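Local coordinates for 373aa long hypothetical citrate synthase (Sulfolobus tokodaii, PDB 1VGP), which is of unknown detailed function but belongs to the citrate synthase family, whose largely helical chain here forms a two-subunit assembly, at residues Y73-D76 against F77-K80; K87-P91 against M92-R96; N109-R112 against T113-G117; M170-T173 against L174-I178; S314-F317 against Y318-F322. All coordinates share one frame; numbering follows the deposited sequence.

Contact 1. Residues Y73-D76 against F77-K80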
loop_
_atom_site.group_PDB
_atom_site.type_symbol
_atom_site.label_atom_id
_atom_site.label_comp_id
_atom_site.label_asym_id
_atom_site.label_seq_id
_atom_site.Cartn_x
_atom_site.Cartn_y
_atom_site.Cartn_z
ATOM N N TYR A 73 -8.932 -21.935 -3.924
ATOM C CA TYR A 73 -10.241 -21.707 -3.345
ATOM C C TYR A 73 -10.203 -20.511 -2.398
ATOM O O TYR A 73 -9.277 -20.372 -1.595
ATOM C CB TYR A 73 -10.695 -22.968 -2.605
ATOM C CG TYR A 73 -10.523 -24.232 -3.426
ATOM C CD1 TYR A 73 -11.446 -24.578 -4.420
ATOM C CD2 TYR A 73 -9.418 -25.070 -3.234
ATOM C CE1 TYR A 73 -11.276 -25.727 -5.205
ATOM C CE2 TYR A 73 -9.238 -26.224 -4.015
ATOM C CZ TYR A 73 -10.171 -26.544 -4.998
ATOM O OH TYR A 73 -10.001 -27.676 -5.768
ATOM N N LEU A 74 -11.206 -19.644 -2.507
ATOM C CA LEU A 74 -11.378 -18.521 -1.592
ATOM C C LEU A 74 -12.207 -18.929 -0.374
ATOM O O LEU A 74 -13.157 -19.710 -0.494
ATOM C CB LEU A 74 -12.090 -17.379 -2.312
ATOM C CG LEU A 74 -11.615 -17.041 -3.722
ATOM C CD1 LEU A 74 -12.641 -16.130 -4.406
ATOM C CD2 LEU A 74 -10.257 -16.366 -3.658
ATOM N N PRO A 75 -11.865 -18.407 0.820
ATOM C CA PRO A 75 -12.705 -18.691 1.992
ATOM C C PRO A 75 -14.081 -18.048 1.881
ATOM O O PRO A 75 -14.282 -17.113 1.102
ATOM C CB PRO A 75 -11.901 -18.123 3.160
ATOM C CG PRO A 75 -11.029 -17.099 2.552
ATOM C CD PRO A 75 -10.677 -17.612 1.182
ATOM N N ASP A 76 -15.030 -18.553 2.659
ATOM C CA ASP A 76 -16.428 -18.164 2.498
ATOM C C ASP A 76 -16.651 -16.678 2.745
ATOM O O ASP A 76 -17.495 -16.050 2.093
ATOM C CB ASP A 76 -17.314 -18.970 3.444
ATOM C CG ASP A 76 -16.982 -20.440 3.429
ATOM O OD1 ASP A 76 -15.951 -20.810 4.034
ATOM O OD2 ASP A 76 -17.741 -21.218 2.808
ATOM N N PHE A 77 -15.905 -16.125 3.696
ATOM C CA PHE A 77 -16.075 -14.734 4.054
ATOM C C PHE A 77 -15.835 -13.849 2.839
ATOM O O PHE A 77 -16.660 -12.994 2.519
ATOM C CB PHE A 77 -15.121 -14.346 5.194
ATOM C CG PHE A 77 -15.466 -13.039 5.857
ATOM C CD1 PHE A 77 -16.775 -12.767 6.249
ATOM C CD2 PHE A 77 -14.489 -12.078 6.078
ATOM C CE1 PHE A 77 -17.105 -11.550 6.854
ATOM C CE2 PHE A 77 -14.807 -10.861 6.681
ATOM C CZ PHE A 77 -16.120 -10.594 7.070
ATOM N N ILE A 78 -14.722 -14.061 2.142
ATOM C CA ILE A 78 -14.415 -13.207 0.999
ATOM C C ILE A 78 -15.345 -13.488 -0.193
ATOM O O ILE A 78 -15.716 -12.571 -0.936
ATOM C CB ILE A 78 -12.891 -13.307 0.566
ATOM C CG1 ILE A 78 -12.704 -14.415 -0.461
ATOM C CG2 ILE A 78 -11.987 -13.554 1.779
ATOM C CD1 ILE A 78 -12.466 -13.885 -1.864
ATOM N N ILE A 79 -15.758 -14.741 -0.359
ATOM C CA ILE A 79 -16.786 -15.054 -1.359
ATOM C C ILE A 79 -18.105 -14.356 -1.024
ATOM O O ILE A 79 -18.813 -13.866 -1.910
ATOM C CB ILE A 79 -17.014 -16.580 -1.465
ATOM C CG1 ILE A 79 -15.947 -17.183 -2.385
ATOM C CG2 ILE A 79 -18.391 -16.875 -2.033
ATOM C CD1 ILE A 79 -15.833 -18.681 -2.309
ATOM N N LYS A 80 -18.418 -14.303 0.266
ATOM C CA LYS A 80 -19.577 -13.572 0.768
ATOM C C LYS A 80 -19.442 -12.094 0.423
ATOM O O LYS A 80 -20.396 -11.437 -0.008
ATOM C CB LYS A 80 -19.651 -13.754 2.284
ATOM C CG LYS A 80 -20.878 -13.189 2.955
ATOM C CD LYS A 80 -21.073 -13.886 4.292
ATOM C CE LYS A 80 -21.967 -13.092 5.248
ATOM N NZ LYS A 80 -23.348 -12.873 4.725
#
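L74 and I78 meet through their apolar side chains at this helix start. The two side chains run at about a right angle to each other. The contact is made by L74 CD1, which approaches I78 CD1 to 3.4 Å, and by L74 CB, which lies 3.5 Å from that same I78 CD1. I78 CG1 sits between the backbone N and the carbonyl carbon (chi1 90°), which turns the CG1-CD1 arm back along the turn to L74. The other branch, I78 CG2, rests against the ring of P75, with CG of P75 at 3.8 Å. I79 meets L74 on a slant, its CG1 being 3.9 Å from L74 CB, and its terminal CD1 lies near the L74 carbonyl oxygen.

The polar part is all backbone. P75, at the N-cap position, takes the amide of I79 on its carbonyl: I79 N to P75 O measures 3.2 Å, with an N-H angle of 170°. One residue on, K80 N reaches D76 O at 2.7 Å with more bend, 153°. Together the two bonds define the first turn of helix 76-84.

Charge enters through K80, whose NZ makes a salt bridge with E84 of its own helix. Among the surrounding elements, L74 lies on helix 113-135 through K123 and I127, and I78 lies on L101 of helix 91-105. F77 packs on F81 of the second subunit.

Contact 2. Residues K87-P91 against M92-R96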
loop_
_atom_site.group_PDB
_atom_site.type_symbol
_atom_site.label_atom_id
_atom_site.label_comp_id
_atom_site.label_asym_id
_atom_site.label_seq_id
_atom_site.Cartn_x
_atom_site.Cartn_y
_atom_site.Cartn_z
ATOM N N LYS A 87 -21.949 -3.801 -7.031
ATOM C CA LYS A 87 -21.552 -4.445 -8.280
ATOM C C LYS A 87 -21.123 -3.449 -9.347
ATOM O O LYS A 87 -20.818 -3.834 -10.475
ATOM C CB LYS A 87 -22.683 -5.323 -8.810
ATOM C CG LYS A 87 -22.934 -6.560 -7.958
ATOM C CD LYS A 87 -21.784 -7.555 -8.052
ATOM C CE LYS A 87 -21.981 -8.746 -7.112
ATOM N NZ LYS A 87 -21.805 -8.390 -5.681
ATOM N N ASP A 88 -21.083 -2.169 -8.989
ATOM C CA ASP A 88 -20.469 -1.171 -9.855
ATOM C C ASP A 88 -19.122 -0.743 -9.282
ATOM O O ASP A 88 -18.632 0.349 -9.567
ATOM C CB ASP A 88 -21.387 0.036 -9.999
ATOM C CG ASP A 88 -21.742 0.656 -8.668
ATOM O OD1 ASP A 88 -21.106 1.660 -8.284
ATOM O OD2 ASP A 88 -22.657 0.151 -7.993
ATOM N N ALA A 89 -18.535 -1.612 -8.465
ATOM C CA ALA A 89 -17.208 -1.387 -7.909
ATOM C C ALA A 89 -16.132 -1.601 -8.970
ATOM O O ALA A 89 -16.296 -2.422 -9.871
ATOM C CB ALA A 89 -16.974 -2.331 -6.739
ATOM N N GLN A 90 -15.034 -0.859 -8.857
ATOM C CA GLN A 90 -13.861 -1.094 -9.693
ATOM C C GLN A 90 -13.231 -2.441 -9.368
ATOM O O GLN A 90 -12.891 -2.712 -8.218
ATOM C CB GLN A 90 -12.833 0.014 -9.470
ATOM C CG GLN A 90 -13.278 1.383 -9.960
ATOM C CD GLN A 90 -12.276 2.476 -9.624
ATOM O OE1 GLN A 90 -11.068 2.293 -9.768
ATOM N NE2 GLN A 90 -12.778 3.625 -9.174
ATOM N N PRO A 91 -13.071 -3.312 -10.381
ATOM C CA PRO A 91 -12.448 -4.624 -10.129
ATOM C C PRO A 91 -11.125 -4.553 -9.345
ATOM O O PRO A 91 -10.829 -5.441 -8.552
ATOM C CB PRO A 91 -12.279 -5.210 -11.535
ATOM C CG PRO A 91 -13.384 -4.572 -12.327
ATOM C CD PRO A 91 -13.544 -3.181 -11.778
ATOM N N MET A 92 -10.337 -3.497 -9.559
ATOM C CA MET A 92 -9.102 -3.310 -8.792
ATOM C C MET A 92 -9.383 -3.150 -7.309
ATOM O O MET A 92 -8.701 -3.743 -6.476
ATOM C CB MET A 92 -8.328 -2.083 -9.278
ATOM C CG MET A 92 -7.570 -2.298 -10.574
ATOM S SD MET A 92 -6.536 -3.783 -10.620
ATOM C CE MET A 92 -4.932 -3.085 -10.145
ATOM N N ASP A 93 -10.387 -2.344 -6.981
ATOM C CA ASP A 93 -10.763 -2.151 -5.584
ATOM C C ASP A 93 -11.315 -3.447 -4.994
ATOM O O ASP A 93 -11.127 -3.734 -3.805
ATOM C CB ASP A 93 -11.801 -1.037 -5.461
ATOM C CG ASP A 93 -11.286 0.302 -5.953
ATOM O OD1 ASP A 93 -10.053 0.482 -6.053
ATOM O OD2 ASP A 93 -12.127 1.179 -6.243
ATOM N N ILE A 94 -11.986 -4.238 -5.820
ATOM C CA ILE A 94 -12.424 -5.545 -5.364
ATOM C C ILE A 94 -11.192 -6.363 -5.007
ATOM O O ILE A 94 -11.109 -6.951 -3.925
ATOM C CB ILE A 94 -13.244 -6.291 -6.456
ATOM C CG1 ILE A 94 -14.577 -5.579 -6.674
ATOM C CG2 ILE A 94 -13.500 -7.730 -6.030
ATOM C CD1 ILE A 94 -15.373 -5.379 -5.390
ATOM N N LEU A 95 -10.232 -6.379 -5.925
ATOM C CA LEU A 95 -9.032 -7.179 -5.767
ATOM C C LEU A 95 -8.248 -6.746 -4.519
ATOM O O LEU A 95 -7.773 -7.579 -3.736
ATOM C CB LEU A 95 -8.164 -7.044 -7.020
ATOM C CG LEU A 95 -7.100 -8.124 -7.243
ATOM C CD1 LEU A 95 -7.749 -9.505 -7.217
ATOM C CD2 LEU A 95 -6.412 -7.884 -8.579
ATOM N N ARG A 96 -8.121 -5.438 -4.345
ATOM C CA ARG A 96 -7.433 -4.861 -3.197
ATOM C C ARG A 96 -8.059 -5.333 -1.889
ATOM O O ARG A 96 -7.371 -5.819 -0.986
ATOM C CB ARG A 96 -7.503 -3.336 -3.269
ATOM C CG ARG A 96 -6.683 -2.610 -2.220
ATOM C CD ARG A 96 -6.963 -1.123 -2.292
ATOM N NE ARG A 96 -8.369 -0.851 -2.043
ATOM C CZ ARG A 96 -9.015 0.226 -2.472
ATOM N NH1 ARG A 96 -8.399 1.115 -3.234
ATOM N NH2 ARG A 96 -10.283 0.421 -2.130
#
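Q90 and D93 both carry CG beside the backbone N, with chi1 of -67° and -61°, and this brings one carboxylate oxygen of D93 across the Q90 side chain, near both CB and CD. D93 OD2 lies 3.5 Å from Q90 CB and 3.6 Å from Q90 CD, with the amide and carboxylate planes turned 40° from each other. The polar ends of both are held by one cation: K211 NZ pairs with Q90 OE1 and forms a salt bridge with D93 OD1.

Q90 is the N-cap of helix 91-105 and P91 the first residue inside it, a position where proline's missing N-H costs no helical bond. Q90 O accepts the amide of I94 at 3.0 Å and a weak, bent bond from D93 N. P91 O then receives L95 N at 2.9 Å.

Ahead of the cap, A89 CB touches the end of the I94 side chain, CD1 at 3.7 Å, and both residues pack on I104 of the second subunit. A turn further on, R96 NH1 stands 3.3 Å from D93 OD1, a purely electrostatic salt bridge, since the oxygen is well out of the guanidinium plane. R96 NE donates to S100 OG of the second subunit.

Contact 3. Residues N109-R112 against T113-G117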
loop_
_atom_site.group_PDB
_atom_site.type_symbol
_atom_site.label_atom_id
_atom_site.label_comp_id
_atom_site.label_asym_id
_atom_site.label_seq_id
_atom_site.Cartn_x
_atom_site.Cartn_y
_atom_site.Cartn_z
ATOM N N ASN A 109 1.389 -18.467 10.620
ATOM C CA ASN A 109 2.414 -17.431 10.745
ATOM C C ASN A 109 3.784 -18.076 10.674
ATOM O O ASN A 109 4.813 -17.402 10.707
ATOM C CB ASN A 109 2.261 -16.715 12.092
ATOM C CG ASN A 109 0.817 -16.561 12.510
ATOM O OD1 ASN A 109 0.079 -15.748 11.947
ATOM N ND2 ASN A 109 0.401 -17.350 13.496
ATOM N N ASP A 110 3.767 -19.398 10.574
ATOM C CA ASP A 110 4.978 -20.203 10.577
ATOM C C ASP A 110 5.367 -20.453 9.126
ATOM O O ASP A 110 6.344 -21.150 8.838
ATOM C CB ASP A 110 4.697 -21.534 11.287
ATOM C CG ASP A 110 4.784 -21.426 12.803
ATOM O OD1 ASP A 110 4.031 -20.623 13.401
ATOM O OD2 ASP A 110 5.613 -22.151 13.394
ATOM N N GLU A 111 4.591 -19.866 8.219
ATOM C CA GLU A 111 4.670 -20.190 6.800
ATOM C C GLU A 111 5.737 -19.393 6.084
ATOM O O GLU A 111 5.760 -18.166 6.159
ATOM C CB GLU A 111 3.328 -19.929 6.124
ATOM C CG GLU A 111 2.449 -21.147 6.037
ATOM C CD GLU A 111 1.431 -21.034 4.937
ATOM O OE1 GLU A 111 0.877 -19.928 4.752
ATOM O OE2 GLU A 111 1.180 -22.056 4.263
ATOM N N ARG A 112 6.612 -20.108 5.382
ATOM C CA ARG A 112 7.551 -19.506 4.440
ATOM C C ARG A 112 6.855 -18.484 3.546
ATOM O O ARG A 112 5.761 -18.733 3.033
ATOM C CB ARG A 112 8.174 -20.589 3.556
ATOM C CG ARG A 112 9.513 -21.114 4.026
ATOM C CD ARG A 112 10.193 -21.910 2.924
ATOM N NE ARG A 112 9.300 -22.902 2.322
ATOM C CZ ARG A 112 9.538 -23.537 1.176
ATOM N NH1 ARG A 112 8.661 -24.413 0.707
ATOM N NH2 ARG A 112 10.651 -23.299 0.495
ATOM N N THR A 113 7.504 -17.343 3.346
ATOM C CA THR A 113 6.924 -16.285 2.538
ATOM C C THR A 113 6.688 -16.671 1.066
ATOM O O THR A 113 5.821 -16.100 0.410
ATOM C CB THR A 113 7.778 -14.982 2.634
ATOM O OG1 THR A 113 7.734 -14.278 1.391
ATOM C CG2 THR A 113 9.226 -15.307 2.990
ATOM N N ASP A 114 7.428 -17.649 0.543
ATOM C CA ASP A 114 7.182 -18.112 -0.830
ATOM C C ASP A 114 5.944 -19.005 -0.940
ATOM O O ASP A 114 5.192 -18.913 -1.907
ATOM C CB ASP A 114 8.401 -18.851 -1.387
ATOM C CG ASP A 114 8.728 -20.109 -0.617
ATOM O OD1 ASP A 114 8.806 -20.023 0.619
ATOM O OD2 ASP A 114 8.913 -21.177 -1.243
ATOM N N ILE A 115 5.736 -19.862 0.054
ATOM C CA ILE A 115 4.519 -20.666 0.131
ATOM C C ILE A 115 3.282 -19.790 0.259
ATOM O O ILE A 115 2.310 -19.969 -0.472
ATOM C CB ILE A 115 4.553 -21.625 1.332
ATOM C CG1 ILE A 115 5.775 -22.537 1.237
ATOM C CG2 ILE A 115 3.278 -22.443 1.378
ATOM C CD1 ILE A 115 5.810 -23.381 -0.003
ATOM N N LYS A 116 3.323 -18.858 1.206
ATOM C CA LYS A 116 2.320 -17.810 1.319
ATOM C C LYS A 116 2.136 -17.130 -0.047
ATOM O O LYS A 116 1.016 -16.861 -0.478
ATOM C CB LYS A 116 2.786 -16.794 2.369
ATOM C CG LYS A 116 1.740 -15.802 2.850
ATOM C CD LYS A 116 0.656 -16.461 3.700
ATOM C CE LYS A 116 1.182 -16.960 5.043
ATOM N NZ LYS A 116 2.199 -16.040 5.608
ATOM N N GLY A 117 3.243 -16.877 -0.737
ATOM C CA GLY A 117 3.163 -16.303 -2.073
ATOM C C GLY A 117 2.416 -17.145 -3.099
ATOM O O GLY A 117 1.566 -16.614 -3.814
#
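Over one face of the R112 guanidinium lies OD2 of D114, 3.2 Å above the plane and offset to the rim. The guanidinium and carboxylate planes are 75° apart, and although D114 OD2 is 3.2 Å from R112 NH2, no N-H points at it, which makes this salt bridge one of charge alone. I115 CD1 approaches the same group obliquely, near NH1. The setting is a helix N-terminus: R112 is the N-cap of helix 113-135, and its side chain folds back over the first turn.

The other carboxylate oxygen of D114 runs beside the aliphatic part of the arginine, with OD1 3.3 Å from R112 CD. With chi1 at 63°, CG of D114 stands between its own backbone N and carbonyl carbon, which turns the group to R112, while D114 OD2 also bonds to Y52 OH. W63 of helix 58-70 touches both R112 and I115.

E111 meets K116 at about a right angle. Its OE1 lies against the K116 methylene chain, but the charges are separated, E111 OE1 to K116 NZ being 4.2 Å, beyond a salt bridge. E111 OE2 rests 3.6 Å from I115 CG2. The helical bond from K116 N to R112 O is 3.0 Å long, with an N-H angle of 171°.

Contact 4. Residues M170-T173 against L174-I178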
loop_
_atom_site.group_PDB
_atom_site.type_symbol
_atom_site.label_atom_id
_atom_site.label_comp_id
_atom_site.label_asym_id
_atom_site.label_seq_id
_atom_site.Cartn_x
_atom_site.Cartn_y
_atom_site.Cartn_z
ATOM N N MET A 170 -4.045 -17.012 -23.350
ATOM C CA MET A 170 -4.148 -16.525 -21.986
ATOM C C MET A 170 -2.817 -16.761 -21.282
ATOM O O MET A 170 -2.290 -15.877 -20.603
ATOM C CB MET A 170 -5.274 -17.252 -21.246
ATOM C CG MET A 170 -5.496 -16.756 -19.823
ATOM S SD MET A 170 -6.048 -15.033 -19.747
ATOM C CE MET A 170 -5.702 -14.670 -18.074
ATOM N N ASP A 171 -2.277 -17.960 -21.467
ATOM C CA ASP A 171 -1.076 -18.371 -20.767
ATOM C C ASP A 171 0.111 -17.493 -21.171
ATOM O O ASP A 171 0.863 -16.991 -20.322
ATOM C CB ASP A 171 -0.768 -19.841 -21.081
ATOM C CG ASP A 171 0.248 -20.440 -20.124
ATOM O OD1 ASP A 171 -0.036 -20.462 -18.918
ATOM O OD2 ASP A 171 1.327 -20.878 -20.564
ATOM N N VAL A 172 0.278 -17.300 -22.474
ATOM C CA VAL A 172 1.391 -16.507 -22.935
ATOM C C VAL A 172 1.162 -15.057 -22.509
ATOM O O VAL A 172 2.108 -14.363 -22.147
ATOM C CB VAL A 172 1.566 -16.625 -24.467
ATOM C CG1 VAL A 172 0.250 -16.429 -25.145
ATOM C CG2 VAL A 172 2.562 -15.601 -24.968
ATOM N N THR A 173 -0.089 -14.609 -22.515
ATOM C CA THR A 173 -0.391 -13.234 -22.128
ATOM C C THR A 173 0.002 -12.967 -20.681
ATOM O O THR A 173 0.581 -11.917 -20.354
ATOM C CB THR A 173 -1.888 -12.898 -22.278
ATOM O OG1 THR A 173 -2.285 -13.018 -23.647
ATOM C CG2 THR A 173 -2.152 -11.471 -21.812
ATOM N N LEU A 174 -0.317 -13.913 -19.804
ATOM C CA LEU A 174 0.050 -13.761 -18.396
ATOM C C LEU A 174 1.567 -13.832 -18.228
ATOM O O LEU A 174 2.130 -13.093 -17.424
ATOM C CB LEU A 174 -0.620 -14.845 -17.546
ATOM C CG LEU A 174 -2.148 -14.818 -17.444
ATOM C CD1 LEU A 174 -2.589 -15.932 -16.528
ATOM C CD2 LEU A 174 -2.624 -13.477 -16.925
ATOM N N ILE A 175 2.222 -14.718 -18.984
ATOM C CA ILE A 175 3.675 -14.842 -18.928
ATOM C C ILE A 175 4.314 -13.482 -19.220
ATOM O O ILE A 175 5.212 -13.035 -18.501
ATOM C CB ILE A 175 4.190 -15.880 -19.958
ATOM C CG1 ILE A 175 3.982 -17.297 -19.414
ATOM C CG2 ILE A 175 5.662 -15.637 -20.283
ATOM C CD1 ILE A 175 4.090 -18.377 -20.479
ATOM N N LEU A 176 3.819 -12.831 -20.270
ATOM C CA LEU A 176 4.345 -11.548 -20.716
ATOM C C LEU A 176 4.166 -10.419 -19.698
ATOM O O LEU A 176 4.773 -9.359 -19.841
ATOM C CB LEU A 176 3.690 -11.133 -22.034
ATOM C CG LEU A 176 3.890 -12.051 -23.239
ATOM C CD1 LEU A 176 3.155 -11.472 -24.441
ATOM C CD2 LEU A 176 5.368 -12.208 -23.531
ATOM N N HIS A 177 3.338 -10.636 -18.678
ATOM C CA HIS A 177 3.080 -9.588 -17.688
ATOM C C HIS A 177 3.601 -9.871 -16.277
ATOM O O HIS A 177 3.423 -9.056 -15.379
ATOM C CB HIS A 177 1.581 -9.292 -17.615
ATOM C CG HIS A 177 1.067 -8.487 -18.765
ATOM N ND1 HIS A 177 0.652 -9.060 -19.947
ATOM C CD2 HIS A 177 0.899 -7.152 -18.915
ATOM C CE1 HIS A 177 0.249 -8.116 -20.778
ATOM N NE2 HIS A 177 0.388 -6.950 -20.175
ATOM N N ILE A 178 4.247 -11.016 -16.081
ATOM C CA ILE A 178 4.673 -11.409 -14.745
ATOM C C ILE A 178 5.580 -10.351 -14.089
ATOM O O ILE A 178 5.344 -9.944 -12.946
ATOM C CB ILE A 178 5.364 -12.786 -14.793
ATOM C CG1 ILE A 178 4.291 -13.872 -14.911
ATOM C CG2 ILE A 178 6.211 -13.022 -13.551
ATOM C CD1 ILE A 178 4.834 -15.279 -15.128
#
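The imidazole of H177 meets the carbonyl of T173 edge-on: ND1 donates to T173 O at 2.9 Å, with the N-H aimed at 174° and the oxygen 3° out of the ring plane. A side-chain donor thus uses the carbonyl one turn back. The CG of H177 lies beside its backbone N (chi1 -76°), which sets the ring alongside T173.

Further back, the turns close through main-chain bonds. L174 N reaches M170 O at 2.9 Å, and I175 N and L176 N repeat the pattern to D171 O and V172 O. On the flanks apolar groups meet: the M170 CE methyl touches L174 CD2 at 3.5 Å, and the V172 CG2 methyl lies beside the L176 CG methine at 4.2 Å. A type I beta turn spans I175 to I178.

Second-shell contacts position these groups: two hydrogen bonds (T173 OG1 with A169 O, D171 OD1 with S150 OG) and a T-shaped, edge-to-face contact of the H177 ring with F331. All of the touching residues are buried, with helix 164-175 packed between helices that include 149-158 (on M170 and L174), 262-278 (on V172 and L176) and 327-346 (on H177).

Contact 5. Residues S314-F317 against Y318-F322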
loop_
_atom_site.group_PDB
_atom_site.type_symbol
_atom_site.label_atom_id
_atom_site.label_comp_id
_atom_site.label_asym_id
_atom_site.label_seq_id
_atom_site.Cartn_x
_atom_site.Cartn_y
_atom_site.Cartn_z
ATOM N N SER A 314 -5.000 -5.416 -25.280
ATOM C CA SER A 314 -6.391 -5.020 -25.092
ATOM C C SER A 314 -7.336 -5.649 -26.118
ATOM O O SER A 314 -8.524 -5.831 -25.848
ATOM C CB SER A 314 -6.516 -3.495 -25.135
ATOM O OG SER A 314 -5.790 -2.950 -26.218
ATOM N N ILE A 315 -6.821 -5.981 -27.296
ATOM C CA ILE A 315 -7.601 -6.788 -28.223
ATOM C C ILE A 315 -7.749 -8.192 -27.647
ATOM O O ILE A 315 -8.845 -8.754 -27.629
ATOM C CB ILE A 315 -6.929 -6.875 -29.611
ATOM C CG1 ILE A 315 -7.112 -5.553 -30.359
ATOM C CG2 ILE A 315 -7.561 -7.991 -30.438
ATOM C CD1 ILE A 315 -6.389 -5.491 -31.688
ATOM N N VAL A 316 -6.636 -8.746 -27.174
ATOM C CA VAL A 316 -6.614 -10.105 -26.656
ATOM C C VAL A 316 -7.547 -10.281 -25.456
ATOM O O VAL A 316 -8.437 -11.135 -25.471
ATOM C CB VAL A 316 -5.182 -10.509 -26.244
ATOM C CG1 VAL A 316 -5.210 -11.783 -25.390
ATOM C CG2 VAL A 316 -4.329 -10.707 -27.495
ATOM N N PHE A 317 -7.343 -9.468 -24.421
ATOM C CA PHE A 317 -8.197 -9.499 -23.245
ATOM C C PHE A 317 -9.671 -9.445 -23.661
ATOM O O PHE A 317 -10.532 -10.116 -23.081
ATOM C CB PHE A 317 -7.865 -8.322 -22.321
ATOM C CG PHE A 317 -6.589 -8.498 -21.529
ATOM C CD1 PHE A 317 -6.154 -9.760 -21.137
ATOM C CD2 PHE A 317 -5.828 -7.390 -21.164
ATOM C CE1 PHE A 317 -4.977 -9.925 -20.390
ATOM C CE2 PHE A 317 -4.654 -7.543 -20.420
ATOM C CZ PHE A 317 -4.227 -8.810 -20.033
ATOM N N TYR A 318 -9.954 -8.636 -24.674
ATOM C CA TYR A 318 -11.302 -8.479 -25.194
ATOM C C TYR A 318 -11.756 -9.799 -25.815
ATOM O O TYR A 318 -12.765 -10.365 -25.404
ATOM C CB TYR A 318 -11.305 -7.356 -26.231
ATOM C CG TYR A 318 -12.670 -6.827 -26.618
ATOM C CD1 TYR A 318 -13.115 -6.916 -27.940
ATOM C CD2 TYR A 318 -13.503 -6.199 -25.682
ATOM C CE1 TYR A 318 -14.343 -6.395 -28.327
ATOM C CE2 TYR A 318 -14.737 -5.673 -26.057
ATOM C CZ TYR A 318 -15.150 -5.773 -27.383
ATOM O OH TYR A 318 -16.363 -5.262 -27.794
ATOM N N SER A 319 -10.996 -10.304 -26.783
ATOM C CA SER A 319 -11.327 -11.575 -27.410
ATOM C C SER A 319 -11.516 -12.692 -26.403
ATOM O O SER A 319 -12.239 -13.649 -26.670
ATOM C CB SER A 319 -10.242 -11.993 -28.391
ATOM O OG SER A 319 -9.772 -10.875 -29.106
ATOM N N LEU A 320 -10.852 -12.591 -25.259
ATOM C CA LEU A 320 -10.847 -13.691 -24.305
ATOM C C LEU A 320 -12.033 -13.595 -23.341
ATOM O O LEU A 320 -12.189 -14.429 -22.446
ATOM C CB LEU A 320 -9.524 -13.700 -23.528
ATOM C CG LEU A 320 -8.328 -14.244 -24.309
ATOM C CD1 LEU A 320 -7.073 -14.192 -23.460
ATOM C CD2 LEU A 320 -8.607 -15.674 -24.729
ATOM N N GLY A 321 -12.868 -12.578 -23.528
ATOM C CA GLY A 321 -14.120 -12.522 -22.799
ATOM C C GLY A 321 -14.110 -11.620 -21.579
ATOM O O GLY A 321 -15.037 -11.660 -20.770
ATOM N N PHE A 322 -13.070 -10.808 -21.430
ATOM C CA PHE A 322 -13.023 -9.873 -20.316
ATOM C C PHE A 322 -13.587 -8.537 -20.739
ATOM O O PHE A 322 -13.505 -8.149 -21.903
ATOM C CB PHE A 322 -11.594 -9.661 -19.833
ATOM C CG PHE A 322 -10.995 -10.858 -19.174
ATOM C CD1 PHE A 322 -10.157 -11.711 -19.887
ATOM C CD2 PHE A 322 -11.229 -11.114 -17.823
ATOM C CE1 PHE A 322 -9.552 -12.800 -19.265
ATOM C CE2 PHE A 322 -10.627 -12.205 -17.190
ATOM C CZ PHE A 322 -9.785 -13.050 -17.911
#
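V316 and L320 form the close-packed flank of this helix end. Their side chains lie side by side and point the same way, with V316 CG1 3.6 Å from L320 CD1. CG1 of V316 is anti to the backbone N (chi1 166°), which carries that methyl along the helix to the leucine. Both residues are buried: V316 packs on L267 of helix 262-278, and L320 on K166 of helix 164-175.

The opposite character appears at Y318 and G321, both partly exposed. The Y318 ring leads off the contact, and its OH bonds to K227 NZ, while its CB stays close to the I315 and S314 carbonyl oxygens, 3.2 Å from I315 O. The helical bond here is also slack: Y318 N to S314 O is long, 3.4 Å, and weak.

Beyond that point the helix is closed by a Schellman motif. G321 has positive phi (99°), and two bonds return into the last turn. F322 N donates to F317 O at 3.1 Å, and G321 N to Y318 O at 2.9 Å. The F322 ring then presents its edge to the same F317 oxygen, which lies near the ring plane.

I315 O accepts twice. S319 N comes nearly along the C=O axis at 2.8 Å, and S319 OG, at 2.7 Å, stands above the carbonyl plane, 46° out of it. The serine hydroxyl, buried among apolar neighbours, therefore spends its proton on the helix's own backbone, and the F317 carbonyl, near the C-terminal end, is satisfied by the amide that follows the glycine.

Overall arrangement
Along the chain the five contacts come strictly in series: none nests inside or crosses another, and each closes just a turn or so of backbone. Contacts 1, 2 and 3 start the successive helices 76-84, 91-105 and 113-135, whereas contacts 4 and 5 sit where helices 164-175 and 309-319 end. Contacts 1 and 2, with centres about 15 Å apart, both reach the second subunit. Contact 3 lies on the surface, on the opposite side of the chain's centre from contact 5. The one direct junction joins contacts 4 and 5, where T173 CG2 packs 3.5 Å from F317 CE1 and M170 SD lies by L320, tying helix 164-175 to helix 309-319.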